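Cas13d (uncultured Ruminococcus sp, PDB 6IV9) binds a CRISPR RNA and, as an RNA-guided nuclease with two HEPN domains, probably matures that guide and cleaves target RNA. Local coordinates at residues A[250-255]-A[259-264]; A[581-586]-A[625-630]; A[588-593]-A[725-730]. The protein carries 2 engineered substitutions. All coordinates share one frame; numbering follows the deposited sequence.

Interaction 1. Residues A[250-255]-A[259-264]; sequences KTKRLG and LEEPKT
Leu-254 and Leu-259 join the two sides of a tight chain reversal: the backbone N of Leu-259 donates to Leu-254 O at 3.2 Å, bent at 139°, with the donor lying above the carbonyl plane. The backbones run nearest at Gly-255 and Glu-260, whose CA atoms are 4.5 Å apart. Before the reversal, helix 232-251 ends at Thr-251; Lys-252, the first residue beyond it, takes a positive phi, and the chain continues into a short 3-10 turn that begins at Arg-253. Here Thr-251 OG1 accepts from the backbone N of Arg-253 at 3.1 Å, an ST turn at the point where the chain leaves the helix. Both segments belong to the linker between helix 232-251 and helix 267-291, a helix-loop-helix connection.

The two buried leucines pack side by side, Leu-254 CB lying 4.0 Å from Leu-259 CB, while Leu-254 CD2 and Leu-259 CD1 make a looser meeting. Helix 267-291 lies against this pair through Tyr-273, Val-277 and Met-280, and the Tyr-273 hydroxyl is hydrogen-bonded to Leu-259 O.

A salt bridge also spans the reversal. Lys-252 NZ meets Glu-261 OE1 at 2.7 Å, on the syn side and 21° out of the carboxylate plane. The lysine chain bends at chi2 (-52°), which brings its end across to the glutamate, and its CE also lies against the carboxylate. Glu-261 CG sits between its own backbone N and carbonyl carbon, and from there the extended chain carries the carboxylate to the lysine. Glu-260 turns away, and its OE2 accepts from the backbone N of Ser-578.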
loop_
_atom_site.group_PDB
_atom_site.type_symbol
_atom_site.label_atom_id
_atom_site.label_comp_id
_atom_site.label_asym_id
_atom_site.label_seq_id
_atom_site.Cartn_x
_atom_site.Cartn_y
_atom_site.Cartn_z
ATOM N N LYS A 250 20.930 -11.558 -15.726
ATOM C CA LYS A 250 22.236 -12.097 -15.267
ATOM C C LYS A 250 22.372 -12.017 -13.739
ATOM O O LYS A 250 23.073 -12.830 -13.176
ATOM C CB LYS A 250 23.371 -11.487 -16.092
ATOM C CG LYS A 250 23.323 -11.853 -17.567
ATOM C CD LYS A 250 24.517 -11.441 -18.402
ATOM C CE LYS A 250 24.610 -9.955 -18.635
ATOM N NZ LYS A 250 25.293 -9.604 -19.899
ATOM N N THR A 251 21.730 -11.047 -13.102
ATOM C CA THR A 251 21.874 -10.907 -11.632
ATOM C C THR A 251 21.286 -12.098 -10.889
ATOM O O THR A 251 21.744 -12.327 -9.799
ATOM C CB THR A 251 21.284 -9.603 -11.093
ATOM O OG1 THR A 251 19.866 -9.687 -11.124
ATOM C CG2 THR A 251 21.771 -8.378 -11.824
ATOM N N LYS A 252 20.182 -12.637 -11.400
ATOM C CA LYS A 252 19.392 -13.739 -10.799
ATOM C C LYS A 252 18.499 -13.193 -9.670
ATOM O O LYS A 252 17.778 -13.976 -9.059
ATOM C CB LYS A 252 20.273 -14.895 -10.330
ATOM C CG LYS A 252 21.209 -15.481 -11.369
ATOM C CD LYS A 252 20.513 -15.853 -12.638
ATOM C CE LYS A 252 21.416 -16.483 -13.675
ATOM N NZ LYS A 252 20.849 -16.358 -15.034
ATOM N N ARG A 253 18.510 -11.876 -9.485
ATOM C CA ARG A 253 17.770 -11.145 -8.420
ATOM C C ARG A 253 16.250 -11.166 -8.644
ATOM O O ARG A 253 15.508 -10.950 -7.691
ATOM C CB ARG A 253 18.332 -9.738 -8.264
ATOM C CG ARG A 253 19.691 -9.710 -7.592
ATOM C CD ARG A 253 19.750 -8.660 -6.506
ATOM N NE ARG A 253 20.999 -8.643 -5.781
ATOM C CZ ARG A 253 22.137 -8.279 -6.311
ATOM N NH1 ARG A 253 22.164 -7.787 -7.529
ATOM N NH2 ARG A 253 23.247 -8.400 -5.621
ATOM N N LEU A 254 15.797 -11.526 -9.849
ATOM C CA LEU A 254 14.342 -11.587 -10.164
ATOM C C LEU A 254 13.666 -12.670 -9.323
ATOM O O LEU A 254 12.481 -12.593 -9.094
ATOM C CB LEU A 254 14.111 -11.797 -11.659
ATOM C CG LEU A 254 14.179 -10.523 -12.493
ATOM C CD1 LEU A 254 14.051 -10.830 -13.970
ATOM C CD2 LEU A 254 13.121 -9.524 -12.062
ATOM N N GLY A 255 14.450 -13.612 -8.821
ATOM C CA GLY A 255 13.959 -14.707 -7.972
ATOM C C GLY A 255 13.391 -14.182 -6.668
ATOM O O GLY A 255 12.567 -14.841 -6.065
ATOM N N LEU A 259 9.966 -14.491 -9.517
ATOM C CA LEU A 259 10.238 -14.654 -10.969
ATOM C C LEU A 259 11.519 -15.468 -11.171
ATOM O O LEU A 259 12.513 -14.919 -11.574
ATOM C CB LEU A 259 10.348 -13.293 -11.634
ATOM C CG LEU A 259 9.051 -12.509 -11.644
ATOM C CD1 LEU A 259 9.267 -11.152 -12.262
ATOM C CD2 LEU A 259 7.992 -13.286 -12.392
ATOM N N GLU A 260 11.421 -16.748 -10.913
ATOM C CA GLU A 260 12.518 -17.721 -11.047
ATOM C C GLU A 260 12.738 -18.080 -12.517
ATOM O O GLU A 260 11.796 -18.453 -13.158
ATOM C CB GLU A 260 11.996 -18.973 -10.356
ATOM C CG GLU A 260 12.934 -20.148 -10.396
ATOM C CD GLU A 260 13.062 -20.734 -9.010
ATOM O OE1 GLU A 260 12.530 -21.819 -8.784
ATOM O OE2 GLU A 260 13.640 -20.053 -8.162
ATOM N N GLU A 261 13.983 -18.059 -12.986
ATOM C CA GLU A 261 14.288 -18.532 -14.359
ATOM C C GLU A 261 14.069 -20.046 -14.380
ATOM O O GLU A 261 14.159 -20.661 -13.346
ATOM C CB GLU A 261 15.715 -18.174 -14.778
ATOM C CG GLU A 261 16.768 -18.977 -14.057
ATOM C CD GLU A 261 18.235 -18.713 -14.358
ATOM O OE1 GLU A 261 18.532 -17.767 -15.061
ATOM O OE2 GLU A 261 19.068 -19.469 -13.861
ATOM N N PRO A 262 13.788 -20.681 -15.532
ATOM C CA PRO A 262 13.574 -22.125 -15.584
ATOM C C PRO A 262 14.812 -22.928 -15.173
ATOM O O PRO A 262 15.884 -22.439 -15.288
ATOM C CB PRO A 262 13.304 -22.395 -17.069
ATOM C CG PRO A 262 12.810 -21.086 -17.589
ATOM C CD PRO A 262 13.595 -20.052 -16.823
ATOM N N LYS A 263 14.586 -24.111 -14.616
ATOM C CA LYS A 263 15.691 -25.015 -14.210
ATOM C C LYS A 263 16.448 -25.506 -15.452
ATOM O O LYS A 263 17.653 -25.578 -15.399
ATOM C CB LYS A 263 15.140 -26.147 -13.347
ATOM C CG LYS A 263 15.591 -26.101 -11.896
ATOM C CD LYS A 263 14.482 -25.831 -10.900
ATOM C CE LYS A 263 14.725 -24.606 -10.044
ATOM N NZ LYS A 263 15.881 -23.828 -10.538
ATOM N N THR A 264 15.731 -25.838 -16.517
ATOM C CA THR A 264 16.347 -26.308 -17.781
ATOM C C THR A 264 16.999 -25.141 -18.528
ATOM O O THR A 264 16.597 -24.015 -18.305
ATOM C CB THR A 264 15.303 -26.988 -18.663
ATOM O OG1 THR A 264 14.248 -26.052 -18.855
ATOM C CG2 THR A 264 14.740 -28.231 -18.018
#

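Interaction 2. Residues A[581-586]-A[625-630]; sequences LTMFRD and NVIESS. With nucleotides of chain B.
Ile-627 enters the contact with its CD1 methyl, which meets both Met-583 and Phe-584 on helix 581-591. The methyl lies over one face of the Phe-584 ring in a CH-pi contact, 3.8 Å from the ring centroid and 26° off the normal. It is displaced toward the rim, with CD1 and CE1 of the phenylalanine its nearest ring atoms. Ile-627 CG1 stands anti to the carbonyl carbon (chi1 -63°), and the extended chain beyond it delivers CD1 to the ring. Met-583 meets the same methyl with its CB, at 4.0 Å, while the rest of its side chain leads away; Tyr-256 touches it.

Arg-619 and Thr-623 of helix 617-627 and Leu-606 also touch the phenylalanine. An alanine in place of Phe-584 would probably open a gap beside the Ile-627 methyl and deprive it of its aromatic face.

Beyond Ile-627 the chain leaves the helix, and Ser-629 caps the next one, 630-638. Three residues after Ile-627, outside the packed interface, Ser-630 OG accepts from N6 of A40 of chain B at 2.8 Å, nearly straight at 168°. The contact is thus buried helix-to-helix packing through an aliphatic CH-pi contact, followed along the chain by an N-capped helix start that binds an adenine of the CRISPR RNA.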
loop_
_atom_site.group_PDB
_atom_site.type_symbol
_atom_site.label_atom_id
_atom_site.label_comp_id
_atom_site.label_asym_id
_atom_site.label_seq_id
_atom_site.Cartn_x
_atom_site.Cartn_y
_atom_site.Cartn_z
ATOM N N LEU A 581 23.461 -18.200 -6.126
ATOM C CA LEU A 581 24.699 -17.711 -5.486
ATOM C C LEU A 581 24.549 -16.229 -5.148
ATOM O O LEU A 581 25.021 -15.826 -4.116
ATOM C CB LEU A 581 25.883 -17.907 -6.428
ATOM C CG LEU A 581 27.174 -17.270 -5.930
ATOM C CD1 LEU A 581 27.529 -17.779 -4.553
ATOM C CD2 LEU A 581 28.311 -17.528 -6.890
ATOM N N THR A 582 23.867 -15.469 -5.993
ATOM C CA THR A 582 23.724 -14.018 -5.752
ATOM C C THR A 582 22.996 -13.796 -4.428
ATOM O O THR A 582 23.352 -12.899 -3.715
ATOM C CB THR A 582 22.940 -13.349 -6.881
ATOM O OG1 THR A 582 23.754 -13.372 -8.042
ATOM C CG2 THR A 582 22.594 -11.916 -6.565
ATOM N N MET A 583 21.976 -14.588 -4.166
ATOM C CA MET A 583 21.203 -14.451 -2.915
ATOM C C MET A 583 22.076 -14.791 -1.707
ATOM O O MET A 583 21.974 -14.115 -0.711
ATOM C CB MET A 583 19.975 -15.349 -2.970
ATOM C CG MET A 583 19.031 -14.911 -4.053
ATOM S SD MET A 583 17.740 -16.084 -4.314
ATOM C CE MET A 583 16.905 -15.263 -5.667
ATOM N N PHE A 584 22.897 -15.825 -1.824
ATOM C CA PHE A 584 23.795 -16.207 -0.708
ATOM C C PHE A 584 24.781 -15.075 -0.460
ATOM O O PHE A 584 25.059 -14.768 0.665
ATOM C CB PHE A 584 24.460 -17.552 -0.976
ATOM C CG PHE A 584 23.515 -18.708 -0.818
ATOM C CD1 PHE A 584 22.989 -19.020 0.416
ATOM C CD2 PHE A 584 23.116 -19.450 -1.905
ATOM C CE1 PHE A 584 22.096 -20.060 0.557
ATOM C CE2 PHE A 584 22.232 -20.498 -1.759
ATOM C CZ PHE A 584 21.724 -20.803 -0.528
ATOM N N ARG A 585 25.288 -14.477 -1.526
ATOM C CA ARG A 585 26.208 -13.338 -1.327
ATOM C C ARG A 585 25.446 -12.204 -0.634
ATOM O O ARG A 585 26.001 -11.613 0.256
ATOM C CB ARG A 585 26.807 -12.863 -2.648
ATOM C CG ARG A 585 27.568 -11.560 -2.508
ATOM C CD ARG A 585 28.226 -11.077 -3.776
ATOM N NE ARG A 585 29.347 -11.903 -4.176
ATOM C CZ ARG A 585 30.577 -11.771 -3.720
ATOM N NH1 ARG A 585 30.878 -10.812 -2.873
ATOM N NH2 ARG A 585 31.509 -12.609 -4.106
ATOM N N ASP A 586 24.204 -11.954 -1.040
ATOM C CA ASP A 586 23.407 -10.874 -0.416
ATOM C C ASP A 586 23.237 -11.187 1.073
ATOM O O ASP A 586 23.439 -10.309 1.865
ATOM C CB ASP A 586 22.042 -10.730 -1.093
ATOM C CG ASP A 586 22.071 -10.063 -2.453
ATOM O OD1 ASP A 586 23.056 -9.396 -2.754
ATOM O OD2 ASP A 586 21.115 -10.231 -3.188
ATOM N N ASN A 625 16.476 -18.479 7.328
ATOM C CA ASN A 625 16.437 -17.294 8.214
ATOM C C ASN A 625 16.761 -15.978 7.520
ATOM O O ASN A 625 16.465 -14.959 8.099
ATOM C CB ASN A 625 17.339 -17.520 9.413
ATOM C CG ASN A 625 16.799 -18.656 10.237
ATOM O OD1 ASN A 625 15.831 -18.482 10.948
ATOM N ND2 ASN A 625 17.365 -19.828 10.064
ATOM N N VAL A 626 17.403 -16.009 6.368
ATOM C CA VAL A 626 17.741 -14.709 5.741
ATOM C C VAL A 626 17.079 -14.586 4.371
ATOM O O VAL A 626 16.251 -13.724 4.206
ATOM C CB VAL A 626 19.261 -14.504 5.666
ATOM C CG1 VAL A 626 19.617 -13.143 5.124
ATOM C CG2 VAL A 626 19.909 -14.723 7.018
ATOM N N ILE A 627 17.427 -15.482 3.462
ATOM C CA ILE A 627 16.930 -15.408 2.065
ATOM C C ILE A 627 15.407 -15.495 2.042
ATOM O O ILE A 627 14.823 -14.767 1.295
ATOM C CB ILE A 627 17.583 -16.492 1.188
ATOM C CG1 ILE A 627 19.095 -16.291 1.078
ATOM C CG2 ILE A 627 16.910 -16.543 -0.166
ATOM C CD1 ILE A 627 19.832 -17.419 0.420
ATOM N N GLU A 628 14.808 -16.325 2.882
ATOM C CA GLU A 628 13.332 -16.502 2.869
ATOM C C GLU A 628 12.620 -15.449 3.726
ATOM O O GLU A 628 11.425 -15.541 3.865
ATOM C CB GLU A 628 12.943 -17.921 3.257
ATOM C CG GLU A 628 13.356 -18.944 2.226
ATOM C CD GLU A 628 12.829 -20.348 2.471
ATOM O OE1 GLU A 628 12.197 -20.581 3.510
ATOM O OE2 GLU A 628 13.072 -21.209 1.622
ATOM N N SER A 629 13.361 -14.526 4.309
ATOM C CA SER A 629 12.705 -13.484 5.121
ATOM C C SER A 629 12.183 -12.381 4.207
ATOM O O SER A 629 12.956 -11.797 3.503
ATOM C CB SER A 629 13.633 -12.905 6.125
ATOM O OG SER A 629 13.126 -11.689 6.605
ATOM N N SER A 630 10.910 -12.043 4.338
ATOM C CA SER A 630 10.324 -10.946 3.534
ATOM C C SER A 630 11.014 -9.628 3.899
ATOM O O SER A 630 11.037 -8.737 3.089
ATOM C CB SER A 630 8.844 -10.882 3.684
ATOM O OG SER A 630 8.484 -10.659 5.014
ATOM P P A B 40 4.795 -13.144 17.251
ATOM O OP1 A B 40 4.092 -13.880 18.327
ATOM O OP2 A B 40 5.685 -13.848 16.279
ATOM O "O5'" A B 40 3.686 -12.386 16.375
ATOM C "C5'" A B 40 3.278 -12.895 15.077
ATOM C "C4'" A B 40 3.226 -11.788 14.056
ATOM O "O4'" A B 40 4.548 -11.535 13.531
ATOM C "C3'" A B 40 2.490 -12.115 12.765
ATOM O "O3'" A B 40 1.085 -12.198 12.841
ATOM C "C2'" A B 40 2.962 -11.005 11.838
ATOM O "O2'" A B 40 2.206 -9.806 11.866
ATOM C "C1'" A B 40 4.411 -10.829 12.305
ATOM N N9 A B 40 5.430 -11.291 11.358
ATOM C C8 A B 40 6.476 -12.160 11.560
ATOM N N7 A B 40 7.248 -12.311 10.507
ATOM C C5 A B 40 6.662 -11.498 9.544
ATOM C C6 A B 40 7.012 -11.196 8.215
ATOM N N6 A B 40 8.061 -11.728 7.589
ATOM N N1 A B 40 6.228 -10.323 7.538
ATOM C C2 A B 40 5.174 -9.790 8.164
ATOM N N3 A B 40 4.743 -9.994 9.408
ATOM C C4 A B 40 5.545 -10.861 10.055
#

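Interaction 3. Residues A[588-593]-A[725-730]. With nucleotides of chain B.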
loop_
_atom_site.group_PDB
_atom_site.type_symbol
_atom_site.label_atom_id
_atom_site.label_comp_id
_atom_site.label_asym_id
_atom_site.label_seq_id
_atom_site.Cartn_x
_atom_site.Cartn_y
_atom_site.Cartn_z
ATOM N N LEU A 588 25.074 -13.242 3.185
ATOM C CA LEU A 588 26.331 -13.144 3.962
ATOM C C LEU A 588 26.752 -11.680 4.109
ATOM O O LEU A 588 27.167 -11.323 5.160
ATOM C CB LEU A 588 27.414 -13.959 3.257
ATOM C CG LEU A 588 27.495 -15.418 3.680
ATOM C CD1 LEU A 588 26.164 -16.111 3.532
ATOM C CD2 LEU A 588 28.572 -16.147 2.908
ATOM N N THR A 589 26.632 -10.886 3.055
ATOM C CA THR A 589 27.019 -9.457 3.077
ATOM C C THR A 589 26.165 -8.662 4.071
ATOM O O THR A 589 26.706 -7.850 4.772
ATOM C CB THR A 589 26.917 -8.858 1.673
ATOM O OG1 THR A 589 27.693 -9.645 0.781
ATOM C CG2 THR A 589 27.366 -7.421 1.606
ATOM N N ILE A 590 24.862 -8.899 4.114
ATOM C CA ILE A 590 24.007 -8.140 5.064
ATOM C C ILE A 590 24.401 -8.472 6.506
ATOM O O ILE A 590 24.263 -7.618 7.335
ATOM C CB ILE A 590 22.499 -8.267 4.760
ATOM C CG1 ILE A 590 21.755 -6.982 5.108
ATOM C CG2 ILE A 590 21.860 -9.473 5.411
ATOM C CD1 ILE A 590 20.359 -6.930 4.582
ATOM N N LEU A 591 24.745 -9.724 6.772
ATOM C CA LEU A 591 25.173 -10.155 8.124
ATOM C C LEU A 591 26.515 -9.509 8.477
ATOM O O LEU A 591 26.677 -9.069 9.590
ATOM C CB LEU A 591 25.281 -11.675 8.118
ATOM C CG LEU A 591 24.107 -12.446 8.704
ATOM C CD1 LEU A 591 22.865 -11.618 8.937
ATOM C CD2 LEU A 591 23.820 -13.714 7.945
ATOM N N GLY A 592 27.417 -9.438 7.505
ATOM C CA GLY A 592 28.768 -8.887 7.681
ATOM C C GLY A 592 29.812 -9.909 7.278
ATOM O O GLY A 592 29.894 -10.935 7.904
ATOM N N ILE A 593 30.566 -9.593 6.237
ATOM C CA ILE A 593 31.583 -10.505 5.655
ATOM C C ILE A 593 32.723 -9.665 5.085
ATOM O O ILE A 593 32.548 -8.465 4.910
ATOM C CB ILE A 593 30.917 -11.366 4.567
ATOM C CG1 ILE A 593 31.669 -12.667 4.305
ATOM C CG2 ILE A 593 30.734 -10.578 3.295
ATOM C CD1 ILE A 593 31.245 -13.795 5.175
ATOM N N GLY A 725 16.622 -12.342 13.300
ATOM C CA GLY A 725 15.285 -11.774 13.099
ATOM C C GLY A 725 15.219 -10.338 13.568
ATOM O O GLY A 725 14.622 -9.537 12.900
ATOM N N LEU A 726 15.785 -10.053 14.731
ATOM C CA LEU A 726 15.763 -8.666 15.248
ATOM C C LEU A 726 16.583 -7.758 14.339
ATOM O O LEU A 726 16.146 -6.681 14.076
ATOM C CB LEU A 726 16.333 -8.636 16.663
ATOM C CG LEU A 726 16.581 -7.236 17.209
ATOM C CD1 LEU A 726 15.293 -6.448 17.269
ATOM C CD2 LEU A 726 17.221 -7.298 18.569
ATOM N N TYR A 727 17.743 -8.226 13.904
ATOM C CA TYR A 727 18.614 -7.394 13.045
ATOM C C TYR A 727 17.876 -7.043 11.753
ATOM O O TYR A 727 17.818 -5.898 11.403
ATOM C CB TYR A 727 19.897 -8.157 12.710
ATOM C CG TYR A 727 20.742 -7.513 11.648
ATOM C CD1 TYR A 727 21.265 -6.258 11.829
ATOM C CD2 TYR A 727 20.985 -8.133 10.444
ATOM C CE1 TYR A 727 22.034 -5.647 10.863
ATOM C CE2 TYR A 727 21.744 -7.535 9.457
ATOM C CZ TYR A 727 22.278 -6.283 9.665
ATOM O OH TYR A 727 23.014 -5.661 8.719
ATOM N N LEU A 728 17.284 -8.032 11.108
ATOM C CA LEU A 728 16.556 -7.756 9.847
ATOM C C LEU A 728 15.367 -6.828 10.109
ATOM O O LEU A 728 15.124 -5.965 9.304
ATOM C CB LEU A 728 16.100 -9.082 9.244
ATOM C CG LEU A 728 17.221 -9.944 8.687
ATOM C CD1 LEU A 728 16.689 -11.261 8.172
ATOM C CD2 LEU A 728 17.972 -9.203 7.608
ATOM N N THR A 729 14.641 -7.062 11.192
ATOM C CA THR A 729 13.464 -6.227 11.519
ATOM C C THR A 729 13.897 -4.779 11.742
ATOM O O THR A 729 13.283 -3.903 11.192
ATOM C CB THR A 729 12.740 -6.742 12.764
ATOM O OG1 THR A 729 12.301 -8.066 12.510
ATOM C CG2 THR A 729 11.561 -5.883 13.147
ATOM N N VAL A 730 14.955 -4.560 12.495
ATOM C CA VAL A 730 15.350 -3.156 12.782
ATOM C C VAL A 730 15.755 -2.424 11.497
ATOM O O VAL A 730 15.345 -1.315 11.303
ATOM C CB VAL A 730 16.461 -3.128 13.845
ATOM C CG1 VAL A 730 17.125 -1.778 13.922
ATOM C CG2 VAL A 730 15.944 -3.571 15.196
ATOM P P U B 38 5.864 -4.198 10.751
ATOM O OP1 U B 38 6.435 -3.232 9.869
ATOM O OP2 U B 38 5.390 -5.479 10.293
ATOM O "O5'" U B 38 6.989 -4.439 11.849
ATOM C "C5'" U B 38 6.818 -5.449 12.769
ATOM C "C4'" U B 38 7.789 -5.252 13.914
ATOM O "O4'" U B 38 7.570 -3.941 14.483
ATOM C "C3'" U B 38 7.510 -6.217 15.048
ATOM O "O3'" U B 38 8.269 -7.403 14.793
ATOM C "C2'" U B 38 7.991 -5.448 16.278
ATOM O "O2'" U B 38 9.393 -5.485 16.415
ATOM C "C1'" U B 38 7.635 -4.019 15.897
ATOM N N1 U B 38 6.361 -3.566 16.462
ATOM C C2 U B 38 6.259 -2.216 16.755
ATOM O O2 U B 38 7.180 -1.429 16.566
ATOM N N3 U B 38 5.033 -1.823 17.252
ATOM C C4 U B 38 3.914 -2.630 17.460
ATOM O O4 U B 38 2.866 -2.133 17.904
ATOM C C5 U B 38 4.094 -4.007 17.074
ATOM C C6 U B 38 5.286 -4.416 16.602
#
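A buried helix-to-helix contact, combining one polar bond with apolar packing, joins the C-terminal end of helix 581-591 to the long helix 713-760. Its polar element is Tyr-727, whose OH donates to the backbone O of Ile-590 at 2.7 Å. The C=O...O angle is 157° and the donor is tilted 17° from the carbonyl plane, while the carbonyl oxygen lies at the edge of the tyrosine ring. Tyr-727 CG lies trans to its backbone N (chi1 170°), a setting that sends the phenol across to the other helix.

Around this bond the packing is looser. Leu-591 CD1 approaches Tyr-727 CD2 at 4.2 Å, and Ile-590 CG2 comes to 4.5 Å from Leu-728 CD2. Helix 641-647 adds Ala-641 against Ile-590 and Arg-645 against the tyrosine. Two residues beyond Ile-590, Gly-592 is the first to leave the helix, with a positive phi.

Thr-729 belongs to a different side of helix 713-760. Its OG1 donates to Gly-725 O, which also receives the backbone N of Thr-729 from the opposite face of its plane. Thr-729 CG2 lies 3.9 Å from C4' of U38 of chain B, a van der Waals contact with the ribose. This is helix-to-helix packing in a mainly helical protein, a tyrosine hydroxyl bonded to a carbonyl near a helix C-terminus, on a long helix that also borders the CRISPR RNA.

How the interactions relate
Helix 581-591 runs through the set: interactions 2 and 3 share it, with centres 10 Å apart, and interaction 1 attaches to its first turns. Between interactions 1 and 2 a salt bridge joins Arg-253 NH2 to Asp-586 OD1 at 3.0 Å, and Thr-251 O lies 2.9 Å from Thr-582 OG1, probably hydrogen-bonded. Interactions 2 and 3 meet through packing, as where Leu-728 CD1 reaches Asn-625 O at 3.7 Å. Interactions 1 and 3 do not touch, their nearest atoms being about 8 Å apart. Interactions 2 and 3 both reach chain B, at A40 and U38, whereas interaction 1 stays about 9 Å from the nucleic acid at its nearest atom.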